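Local coordinates for protein beta-glucuronidase (Dictyoglomus thermophilum, PDB 6XXW) that probably hydrolyses beta-D-glucuronides to release glucuronic acid, and forms an assembly of four copies, at residues Leu317-Val320 with Ile321-Lys324; Phe514-Asp517 with Pro518-Phe522. All blocks are in the same frame, centred on the assembly; numbering follows the deposited sequence.

How the contacts relate
Two ways of ordering a short piece of chain locally occur in one TIM barrel domain: capping at the start of a helix in contact 1, and a cis-proline reversal in a loop in contact 2. Within one subunit the two are separate, with centres about 32 Å apart and nearest atoms about 20 Å apart. The centre of contact 1 lies about 15 Å from the centre of the chain, that of contact 2 about 33 Å. Assembly brings them together across a subunit boundary, since K324 of contact 1 packs on D517 of a third subunit, a residue of its contact 2. A bound Tris molecule, probably from the crystallisation liquor, lies about 4 Å from the L520 side chain of contact 2.

Contact 1 (Leu317-Val320 with Ile321-Lys324); sequences LDQV and INIK
N322 reaches back to Q319, and I321 to D318, at the capped N-terminus of helix 319-332, which links strands 297-305 and 336-338 in a beta-alpha-beta unit of the TIM barrel. The N322 side chain can be followed outward. With chi1 at -73°, CG lies beside its own backbone N and the chain turns back toward the start of the helix. Its CB passes 3.6 Å from Q319 OE1, and its CG comes within 3.3 Å of D318 O, the carbonyl that also accepts from N322 N in the first helical turn. At the tip the amide divides its work. N322 OD1 accepts from a water at 2.7 Å, and this water in turn accepts from D318 N, so the cap residue is tied to the helix through solvent as well. N322 ND2 donates to Q319 OE1 over 2.8 Å in a nearly straight bond (163°), although the two amide planes stand 85° apart; the acceptor lies in the plane of the N322 amide. The methyl L317 CD1 packs 3.4 Å from N322 ND2, and helix 346-355 touches the same side chain through I348 and L351.

D318 is the N-cap. Its OD1 and OD2 accept weak bonds from V320 N and I321 N, while OD2 also forms a salt bridge with R313 of a second subunit, which probably steadies the carboxylate. Beyond the cap, ordinary helical bonds run from I323 N to Q319 O and from K324 N to V320 O. I321 crosses the aspartate at roughly a right angle, its CG1 3.1 Å from D318 OD2.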
loop_
_atom_site.group_PDB
_atom_site.type_symbol
_atom_site.label_atom_id
_atom_site.label_comp_id
_atom_site.label_asym_id
_atom_site.label_seq_id
_atom_site.Cartn_x
_atom_site.Cartn_y
_atom_site.Cartn_z
ATOM N N LEU A 317 27.459 -4.404 3.924
ATOM C CA LEU A 317 27.438 -4.344 5.383
ATOM C C LEU A 317 26.920 -3.000 5.877
ATOM O O LEU A 317 27.348 -1.944 5.400
ATOM C CB LEU A 317 28.847 -4.569 5.942
ATOM C CG LEU A 317 28.931 -4.409 7.461
ATOM C CD1 LEU A 317 28.540 -5.705 8.126
ATOM C CD2 LEU A 317 30.323 -3.998 7.902
ATOM N N ASP A 318 26.008 -3.035 6.852
ATOM C CA ASP A 318 25.520 -1.807 7.485
ATOM C C ASP A 318 25.255 -2.109 8.951
ATOM O O ASP A 318 24.368 -2.897 9.270
ATOM C CB ASP A 318 24.261 -1.283 6.805
ATOM C CG ASP A 318 23.657 -0.092 7.539
ATOM O OD1 ASP A 318 24.416 0.697 8.139
ATOM O OD2 ASP A 318 22.421 0.059 7.518
ATOM N N GLN A 319 26.034 -1.500 9.843
ATOM C CA GLN A 319 25.893 -1.859 11.248
ATOM C C GLN A 319 24.595 -1.328 11.833
ATOM O O GLN A 319 24.080 -1.908 12.790
ATOM C CB GLN A 319 27.098 -1.365 12.049
ATOM C CG GLN A 319 28.379 -2.198 11.787
ATOM C CD GLN A 319 28.385 -3.593 12.441
ATOM O OE1 GLN A 319 27.541 -4.444 12.157
ATOM N NE2 GLN A 319 29.376 -3.836 13.302
ATOM N N VAL A 320 24.041 -0.247 11.274
ATOM C CA VAL A 320 22.713 0.189 11.706
ATOM C C VAL A 320 21.694 -0.928 11.491
ATOM O O VAL A 320 20.942 -1.291 12.401
ATOM C CB VAL A 320 22.308 1.473 10.968
ATOM C CG1 VAL A 320 20.842 1.783 11.207
ATOM C CG2 VAL A 320 23.190 2.644 11.419
ATOM N N ILE A 321 21.672 -1.503 10.284
ATOM C CA ILE A 321 20.720 -2.570 9.974
ATOM C C ILE A 321 20.997 -3.803 10.833
ATOM O O ILE A 321 20.069 -4.477 11.310
ATOM C CB ILE A 321 20.779 -2.890 8.463
ATOM C CG1 ILE A 321 19.992 -1.840 7.668
ATOM C CG2 ILE A 321 20.248 -4.282 8.171
ATOM C CD1 ILE A 321 18.486 -1.882 7.912
ATOM N N ASN A 322 22.271 -4.087 11.090
ATOM C CA ASN A 322 22.614 -5.282 11.851
ATOM C C ASN A 322 22.099 -5.176 13.282
ATOM O O ASN A 322 21.473 -6.106 13.798
ATOM C CB ASN A 322 24.128 -5.492 11.838
ATOM C CG ASN A 322 24.637 -5.979 10.503
ATOM O OD1 ASN A 322 23.862 -6.403 9.648
ATOM N ND2 ASN A 322 25.952 -5.936 10.322
ATOM N N ILE A 323 22.350 -4.044 13.935
ATOM C CA ILE A 323 21.897 -3.880 15.313
ATOM C C ILE A 323 20.377 -3.835 15.367
ATOM O O ILE A 323 19.754 -4.461 16.235
ATOM C CB ILE A 323 22.567 -2.640 15.935
ATOM C CG1 ILE A 323 24.035 -2.988 16.245
ATOM C CG2 ILE A 323 21.844 -2.199 17.221
ATOM C CD1 ILE A 323 24.940 -1.782 16.446
ATOM N N LYS A 324 19.750 -3.136 14.420
ATOM C CA LYS A 324 18.290 -3.181 14.315
ATOM C C LYS A 324 17.784 -4.619 14.219
ATOM O O LYS A 324 16.811 -4.995 14.884
ATOM C CB LYS A 324 17.830 -2.378 13.102
ATOM C CG LYS A 324 16.323 -2.387 12.918
ATOM C CD LYS A 324 15.622 -1.828 14.155
ATOM C CE LYS A 324 14.218 -1.327 13.809
ATOM N NZ LYS A 324 13.587 -0.578 14.946
HETATM O O HOH W 1 24.575 -5.784 7.108
#

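Contact 2 (Phe514-Asp517 with Pro518-Phe522)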
loop_
_atom_site.group_PDB
_atom_site.type_symbol
_atom_site.label_atom_id
_atom_site.label_comp_id
_atom_site.label_asym_id
_atom_site.label_seq_id
_atom_site.Cartn_x
_atom_site.Cartn_y
_atom_site.Cartn_z
ATOM N N PHE A 514 -1.915 -6.054 2.031
ATOM C CA PHE A 514 -2.867 -6.967 1.400
ATOM C C PHE A 514 -3.532 -7.802 2.484
ATOM O O PHE A 514 -2.858 -8.581 3.163
ATOM C CB PHE A 514 -2.176 -7.880 0.382
ATOM C CG PHE A 514 -2.001 -7.261 -0.980
ATOM C CD1 PHE A 514 -1.784 -5.897 -1.121
ATOM C CD2 PHE A 514 -2.050 -8.047 -2.117
ATOM C CE1 PHE A 514 -1.620 -5.332 -2.378
ATOM C CE2 PHE A 514 -1.890 -7.489 -3.381
ATOM C CZ PHE A 514 -1.679 -6.130 -3.510
ATOM N N HIS A 515 -4.855 -7.652 2.639
ATOM C CA HIS A 515 -5.626 -8.367 3.650
ATOM C C HIS A 515 -6.791 -9.084 2.993
ATOM O O HIS A 515 -7.399 -8.543 2.065
ATOM C CB HIS A 515 -6.212 -7.417 4.699
ATOM C CG HIS A 515 -5.197 -6.815 5.623
ATOM N ND1 HIS A 515 -4.771 -7.448 6.771
ATOM C CD2 HIS A 515 -4.549 -5.625 5.587
ATOM C CE1 HIS A 515 -3.894 -6.678 7.395
ATOM N NE2 HIS A 515 -3.743 -5.565 6.698
ATOM N N SER A 516 -7.146 -10.267 3.509
ATOM C CA SER A 516 -8.427 -10.836 3.097
ATOM C C SER A 516 -8.945 -11.822 4.133
ATOM O O SER A 516 -8.173 -12.451 4.868
ATOM C CB SER A 516 -8.341 -11.530 1.731
ATOM O OG SER A 516 -7.798 -12.842 1.873
ATOM N N ASP A 517 -10.274 -11.941 4.175
ATOM C CA ASP A 517 -10.936 -13.071 4.794
ATOM C C ASP A 517 -12.039 -13.544 3.854
ATOM O O ASP A 517 -12.805 -12.712 3.332
ATOM C CB ASP A 517 -11.534 -12.768 6.171
ATOM C CG ASP A 517 -11.953 -14.034 6.889
ATOM O OD1 ASP A 517 -11.059 -14.791 7.336
ATOM O OD2 ASP A 517 -13.173 -14.300 6.960
ATOM N N PRO A 518 -12.143 -14.851 3.593
ATOM C CA PRO A 518 -11.159 -15.877 3.977
ATOM C C PRO A 518 -9.751 -15.572 3.427
ATOM O O PRO A 518 -9.626 -14.779 2.496
ATOM C CB PRO A 518 -11.729 -17.154 3.348
ATOM C CG PRO A 518 -13.219 -16.876 3.220
ATOM C CD PRO A 518 -13.301 -15.434 2.878
ATOM N N PRO A 519 -8.712 -16.148 4.024
ATOM C CA PRO A 519 -7.347 -15.799 3.602
ATOM C C PRO A 519 -7.058 -16.251 2.174
ATOM O O PRO A 519 -7.464 -17.339 1.745
ATOM C CB PRO A 519 -6.455 -16.526 4.620
ATOM C CG PRO A 519 -7.332 -17.575 5.244
ATOM C CD PRO A 519 -8.737 -17.050 5.188
ATOM N N LEU A 520 -6.349 -15.389 1.439
ATOM C CA LEU A 520 -5.913 -15.645 0.070
ATOM C C LEU A 520 -4.395 -15.542 -0.028
ATOM O O LEU A 520 -3.772 -14.747 0.684
ATOM C CB LEU A 520 -6.532 -14.634 -0.911
ATOM C CG LEU A 520 -8.040 -14.681 -1.160
ATOM C CD1 LEU A 520 -8.517 -13.394 -1.823
ATOM C CD2 LEU A 520 -8.309 -15.874 -2.052
ATOM N N MET A 521 -3.795 -16.320 -0.940
ATOM C CA MET A 521 -2.353 -16.198 -1.164
ATOM C C MET A 521 -1.973 -14.738 -1.405
ATOM O O MET A 521 -2.685 -14.003 -2.097
ATOM C CB MET A 521 -1.910 -17.047 -2.357
ATOM C CG MET A 521 -1.881 -18.539 -2.083
ATOM S SD MET A 521 -1.534 -19.426 -3.614
ATOM C CE MET A 521 0.225 -19.123 -3.811
ATOM N N PHE A 522 -0.857 -14.322 -0.797
ATOM C CA PHE A 522 -0.207 -13.008 -0.852
ATOM C C PHE A 522 -0.785 -12.040 0.183
ATOM O O PHE A 522 -0.322 -10.900 0.259
ATOM C CB PHE A 522 -0.236 -12.365 -2.252
ATOM C CG PHE A 522 0.652 -13.081 -3.258
ATOM C CD1 PHE A 522 0.123 -14.049 -4.104
ATOM C CD2 PHE A 522 2.015 -12.792 -3.337
ATOM C CE1 PHE A 522 0.942 -14.729 -5.025
ATOM C CE2 PHE A 522 2.844 -13.471 -4.265
ATOM C CZ PHE A 522 2.298 -14.437 -5.095
#
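S516 and P518 are joined across a type VIb turn, the cis-proline reversal, in the loop between strand 501-505 and helix 524-538 of the TIM barrel. The peptide bond between D517 and P518 is cis, and the two arms leave it nearly antiparallel, 159° apart.

Among polar contacts, S516 OG donates to P518 O over 2.7 Å, arriving 26° out of the carbonyl plane. A chi1 of 81° sets the hydroxyl between the serine's backbone N and carbonyl carbon, turned across to the returning arm. The backbone is held from outside as well: S516 N donates to E525, D517 N to Q577 of a third subunit, and M521 N to Q559 of a fourth.

Van der Waals contacts fill in round these bonds. L520 packs alongside the serine, its CB 3.5 Å from S516 OG and its CD1 4.0 Å from S516 CB. The D517 and P519 side chains lie side by side and point the same way, with D517 OD1 3.5 Å from P518 CA and 3.9 Å from P519 CD. Where the arms end, F514 CB sits 3.5 Å from F522 O.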